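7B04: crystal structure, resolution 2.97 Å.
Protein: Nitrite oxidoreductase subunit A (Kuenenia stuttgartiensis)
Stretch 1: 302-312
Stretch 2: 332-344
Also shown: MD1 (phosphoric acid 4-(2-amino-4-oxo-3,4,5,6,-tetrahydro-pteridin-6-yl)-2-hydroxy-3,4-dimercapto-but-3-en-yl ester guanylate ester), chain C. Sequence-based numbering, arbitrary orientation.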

# COMPACT_ATOMS: atom_id res chain seq x y z
N LEU B 302 -13.15 16.24 -13.83
CA LEU B 302 -13.31 15.26 -12.78
C LEU B 302 -12.98 15.89 -11.43
O LEU B 302 -11.86 16.35 -11.22
CB LEU B 302 -12.42 14.06 -13.06
CG LEU B 302 -12.48 13.04 -11.96
CD1 LEU B 302 -13.91 12.66 -11.89
CD2 LEU B 302 -11.71 11.91 -12.46
N ILE B 303 -13.94 15.87 -10.51
CA ILE B 303 -13.83 16.54 -9.22
C ILE B 303 -13.73 15.50 -8.11
O ILE B 303 -14.51 14.55 -8.07
CB ILE B 303 -15.02 17.49 -8.99
CG1 ILE B 303 -15.02 18.60 -10.04
CG2 ILE B 303 -14.97 18.08 -7.58
CD1 ILE B 303 -16.33 19.35 -10.12
N GLN B 304 -12.77 15.70 -7.21
CA GLN B 304 -12.49 14.79 -6.11
C GLN B 304 -12.55 15.60 -4.82
O GLN B 304 -11.79 16.56 -4.66
CB GLN B 304 -11.11 14.13 -6.26
CG GLN B 304 -11.08 12.88 -7.12
CD GLN B 304 -9.75 12.71 -7.85
OE1 GLN B 304 -9.13 13.68 -8.27
NE2 GLN B 304 -9.30 11.46 -7.98
N THR B 305 -13.44 15.22 -3.90
CA THR B 305 -13.66 16.01 -2.69
C THR B 305 -13.20 15.32 -1.41
O THR B 305 -12.48 15.92 -0.62
CB THR B 305 -15.14 16.45 -2.61
OG1 THR B 305 -15.30 17.51 -1.64
CG2 THR B 305 -16.06 15.31 -2.25
N GLY B 306 -13.60 14.07 -1.16
CA GLY B 306 -13.25 13.39 0.07
C GLY B 306 -12.59 12.06 -0.19
O GLY B 306 -12.73 11.12 0.60
N LYS B 307 -11.85 11.97 -1.29
CA LYS B 307 -11.27 10.65 -1.63
C LYS B 307 -9.84 10.72 -2.17
O LYS B 307 -9.56 11.57 -3.00
CB LYS B 307 -12.18 10.04 -2.69
CG LYS B 307 -11.63 8.85 -3.45
CD LYS B 307 -12.39 7.61 -3.18
CE LYS B 307 -11.53 6.38 -3.19
NZ LYS B 307 -12.23 5.25 -2.55
N ASN B 308 -8.99 9.82 -1.69
CA ASN B 308 -7.63 9.63 -2.26
C ASN B 308 -7.73 8.51 -3.27
O ASN B 308 -7.38 7.40 -2.96
CB ASN B 308 -6.62 9.21 -1.20
CG ASN B 308 -5.27 9.83 -1.41
OD1 ASN B 308 -4.88 10.10 -2.53
ND2 ASN B 308 -4.57 10.09 -0.33
N LEU B 309 -8.08 8.83 -4.51
CA LEU B 309 -8.24 7.80 -5.56
C LEU B 309 -6.89 7.11 -5.82
O LEU B 309 -6.89 5.94 -6.08
CB LEU B 309 -8.81 8.46 -6.81
CG LEU B 309 -9.97 7.72 -7.49
CD1 LEU B 309 -10.72 6.83 -6.53
CD2 LEU B 309 -10.91 8.68 -8.16
N ILE B 310 -5.81 7.88 -5.78
CA ILE B 310 -4.41 7.42 -5.99
C ILE B 310 -3.96 6.42 -4.94
O ILE B 310 -3.22 5.55 -5.30
CB ILE B 310 -3.47 8.63 -6.06
CG1 ILE B 310 -3.57 9.33 -7.40
CG2 ILE B 310 -2.06 8.21 -5.76
CD1 ILE B 310 -4.89 9.17 -8.04
N GLU B 311 -4.35 6.55 -3.67
CA GLU B 311 -3.83 5.59 -2.71
C GLU B 311 -4.83 4.52 -2.30
O GLU B 311 -4.43 3.54 -1.66
CB GLU B 311 -3.40 6.26 -1.39
CG GLU B 311 -2.42 7.40 -1.40
CD GLU B 311 -2.00 7.70 0.02
OE1 GLU B 311 -2.26 6.85 0.90
OE2 GLU B 311 -1.43 8.78 0.28
N ASN B 312 -6.11 4.67 -2.64
CA ASN B 312 -7.11 3.76 -2.11
C ASN B 312 -7.94 3.05 -3.17
O ASN B 312 -8.86 2.30 -2.81
CB ASN B 312 -8.03 4.52 -1.16
CG ASN B 312 -7.29 5.06 0.05
OD1 ASN B 312 -6.49 4.36 0.67
ND2 ASN B 312 -7.52 6.33 0.38
N VAL B 332 -9.10 18.42 -7.11
CA VAL B 332 -9.05 17.78 -5.80
C VAL B 332 -9.32 18.84 -4.75
O VAL B 332 -8.69 19.90 -4.76
CB VAL B 332 -7.69 17.09 -5.55
CG1 VAL B 332 -7.62 16.55 -4.13
CG2 VAL B 332 -7.46 15.98 -6.56
N ILE B 333 -10.25 18.55 -3.84
CA ILE B 333 -10.68 19.51 -2.82
C ILE B 333 -10.44 18.84 -1.47
O ILE B 333 -11.32 18.19 -0.92
CB ILE B 333 -12.14 19.92 -2.98
CG1 ILE B 333 -12.39 20.48 -4.38
CG2 ILE B 333 -12.54 20.93 -1.92
CD1 ILE B 333 -13.86 20.60 -4.73
N THR B 334 -9.25 19.05 -0.91
CA THR B 334 -8.87 18.40 0.34
C THR B 334 -8.13 19.39 1.22
O THR B 334 -7.51 20.33 0.71
CB THR B 334 -7.99 17.16 0.10
OG1 THR B 334 -6.84 17.52 -0.68
CG2 THR B 334 -8.77 16.06 -0.61
N PRO B 335 -8.18 19.21 2.54
CA PRO B 335 -7.38 20.07 3.42
C PRO B 335 -5.89 19.89 3.21
O PRO B 335 -5.13 20.86 3.36
CB PRO B 335 -7.81 19.64 4.82
CG PRO B 335 -8.27 18.23 4.65
CD PRO B 335 -8.92 18.19 3.30
N GLU B 336 -5.45 18.69 2.89
CA GLU B 336 -4.04 18.38 2.68
C GLU B 336 -3.71 18.37 1.19
O GLU B 336 -4.59 18.26 0.33
CB GLU B 336 -3.70 17.02 3.28
CG GLU B 336 -4.03 15.85 2.36
CD GLU B 336 -5.17 15.00 2.87
OE1 GLU B 336 -6.22 15.57 3.27
OE2 GLU B 336 -5.04 13.76 2.87
N TYR B 337 -2.42 18.50 0.89
CA TYR B 337 -1.92 18.26 -0.46
C TYR B 337 -1.63 16.77 -0.55
O TYR B 337 -0.54 16.30 -0.24
CB TYR B 337 -0.70 19.11 -0.77
CG TYR B 337 -0.27 19.03 -2.22
CD1 TYR B 337 -0.99 19.69 -3.21
CD2 TYR B 337 0.84 18.29 -2.59
CE1 TYR B 337 -0.61 19.62 -4.54
CE2 TYR B 337 1.23 18.21 -3.92
CZ TYR B 337 0.50 18.88 -4.88
OH TYR B 337 0.89 18.80 -6.20
N SER B 338 -2.64 16.01 -0.96
CA SER B 338 -2.59 14.55 -0.94
C SER B 338 -1.94 14.04 -2.22
O SER B 338 -1.73 14.78 -3.17
CB SER B 338 -4.00 14.00 -0.78
OG SER B 338 -4.80 14.29 -1.92
N PRO B 339 -1.59 12.75 -2.25
CA PRO B 339 -1.09 12.16 -3.51
C PRO B 339 -2.07 12.29 -4.66
O PRO B 339 -1.64 12.23 -5.82
CB PRO B 339 -0.85 10.70 -3.14
CG PRO B 339 -0.49 10.77 -1.71
CD PRO B 339 -1.38 11.83 -1.12
N SER B 340 -3.36 12.47 -4.39
CA SER B 340 -4.31 12.74 -5.45
C SER B 340 -4.24 14.18 -5.92
O SER B 340 -4.66 14.47 -7.05
CB SER B 340 -5.73 12.42 -4.98
OG SER B 340 -5.87 11.04 -4.68
N ALA B 341 -3.70 15.08 -5.10
CA ALA B 341 -3.63 16.49 -5.47
C ALA B 341 -2.58 16.73 -6.55
O ALA B 341 -2.68 17.71 -7.29
CB ALA B 341 -3.36 17.34 -4.24
N GLN B 342 -1.55 15.87 -6.63
CA GLN B 342 -0.54 16.02 -7.68
C GLN B 342 -1.19 16.05 -9.05
O GLN B 342 -0.88 16.90 -9.90
CB GLN B 342 0.43 14.84 -7.67
CG GLN B 342 1.24 14.57 -6.46
CD GLN B 342 2.03 13.29 -6.67
OE1 GLN B 342 1.93 12.67 -7.73
NE2 GLN B 342 2.81 12.90 -5.68
N LYS B 343 -2.11 15.11 -9.28
CA LYS B 343 -2.73 14.93 -10.58
C LYS B 343 -3.75 16.01 -10.89
O LYS B 343 -4.18 16.13 -12.04
CB LYS B 343 -3.38 13.55 -10.64
CG LYS B 343 -2.54 12.43 -10.02
CD LYS B 343 -1.18 12.32 -10.70
CE LYS B 343 -0.49 11.01 -10.37
NZ LYS B 343 0.21 11.03 -9.06
N ALA B 344 -4.14 16.80 -9.89
CA ALA B 344 -5.17 17.81 -10.08
C ALA B 344 -4.65 18.97 -10.91
O ALA B 344 -3.48 19.36 -10.82
CB ALA B 344 -5.67 18.32 -8.73
PB MD1 C . -11.10 7.08 1.19
O3B MD1 C . -11.05 7.67 2.73
O1B MD1 C . -10.05 7.77 0.35
O2B MD1 C . -12.46 7.34 0.60
O3A MD1 C . -10.80 5.46 1.23
C10 MD1 C . -11.73 4.58 1.81
C11 MD1 C . -11.70 3.23 1.03
O11 MD1 C . -10.17 3.04 0.59
C12 MD1 C . -12.27 2.27 1.76
S12 MD1 C . -13.72 2.69 2.78
C13 MD1 C . -11.86 0.77 1.83
S13 MD1 C . -12.86 -0.28 2.92
C14 MD1 C . -10.75 0.16 1.16
N15 MD1 C . -9.46 0.82 1.85
C16 MD1 C . -8.28 0.62 1.12
C15 MD1 C . -6.98 0.32 1.78
O14 MD1 C . -6.91 0.24 2.96
N17 MD1 C . -5.76 0.13 0.93
C17 MD1 C . -5.86 0.23 -0.61
N16 MD1 C . -4.67 0.03 -1.42
N18 MD1 C . -7.18 0.53 -1.28
C20 MD1 C . -8.36 0.72 -0.48
N8 MD1 C . -9.62 1.01 -1.05
C7 MD1 C . -10.78 0.16 -0.35
PA MD1 C . -9.89 8.69 3.30
O1A MD1 C . -9.92 8.64 4.81
O2A MD1 C . -8.54 8.22 2.81
O5' MD1 C . -10.14 10.24 2.81
C5' MD1 C . -9.67 10.65 1.56
C4' MD1 C . -9.17 12.13 1.60
O4' MD1 C . -10.25 13.11 2.17
C1' MD1 C . -9.43 14.01 3.13
N9 MD1 C . -10.29 14.66 4.15
C4 MD1 C . -11.16 15.59 3.78
N3 MD1 C . -11.49 16.18 2.45
C2 MD1 C . -12.51 17.22 2.34
N2 MD1 C . -12.83 17.79 1.05
N1 MD1 C . -13.21 17.67 3.52
C6 MD1 C . -12.89 17.11 4.80
O6 MD1 C . -13.45 17.47 5.77
C5 MD1 C . -11.81 16.02 4.90
N7 MD1 C . -11.33 15.34 5.94
C8 MD1 C . -10.39 14.49 5.49
C2' MD1 C . -8.64 13.17 3.66
O2' MD1 C . -7.50 13.84 4.28
C3' MD1 C . -8.15 12.25 2.37
O3' MD1 C . -7.08 12.93 1.65

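The shortest polar link between the stretches is the hydrogen bond from Ser 340 OG to Asn 308 OD1 (2.5 Å). Ser 340 OG also accepts a weak hydrogen bond from Ile 310 N (3.3 Å, 165° at the hydrogen), so one hydroxyl ties the second stretch both to the residue just before the helix of 309-312 and to the backbone of its first turn. Amide groups there have no preceding turn to bond to, which leaves Ile 310 N free for a side-chain acceptor. Asn 308 occupies the N-cap position.

At the other end, Ile 333 N donates to Gln 304 O (2.6 Å, 147°). This bond belongs to a parallel bridge between Gln 304 and Val 332, whose CA atoms lie 4.6 Å apart; Val 332 CA also approaches Gln 304 O at 3.2 Å in a CA-H...O contact. The two side chains project from the same face of the sheet and meet there, Gln 304 OE1 lying 3.3 Å from Val 332 CG2.

One residue on, Thr 305 O and Ile 333 O come within 2.6 Å. Both are acceptors and cannot bond to each other; instead both receive the guanine amino group of MD1, whose N2 donates to Ile 333 O (2.5 Å) and, weakly, to Thr 305 O (2.5 Å). The ligand thus bridges the two backbones just past the Gln 304–Val 332 pair. Its phosphate O1B accepts from Asn 308 N (3.1 Å), while its ribose O3' donates to Glu 336 OE2 (2.5 Å).

Apolar packing fills in around these bonds. Ile 303 CG2 touches Ile 333 CD1 (4.0 Å) beside the bridge. Near the helix, Ile 310 points toward the second stretch and sets CG2 against Pro 339 CB (3.8 Å), with CG1 4.2 Å from Lys 343 CG. Together the stretches bury 591 Å², both sides summed.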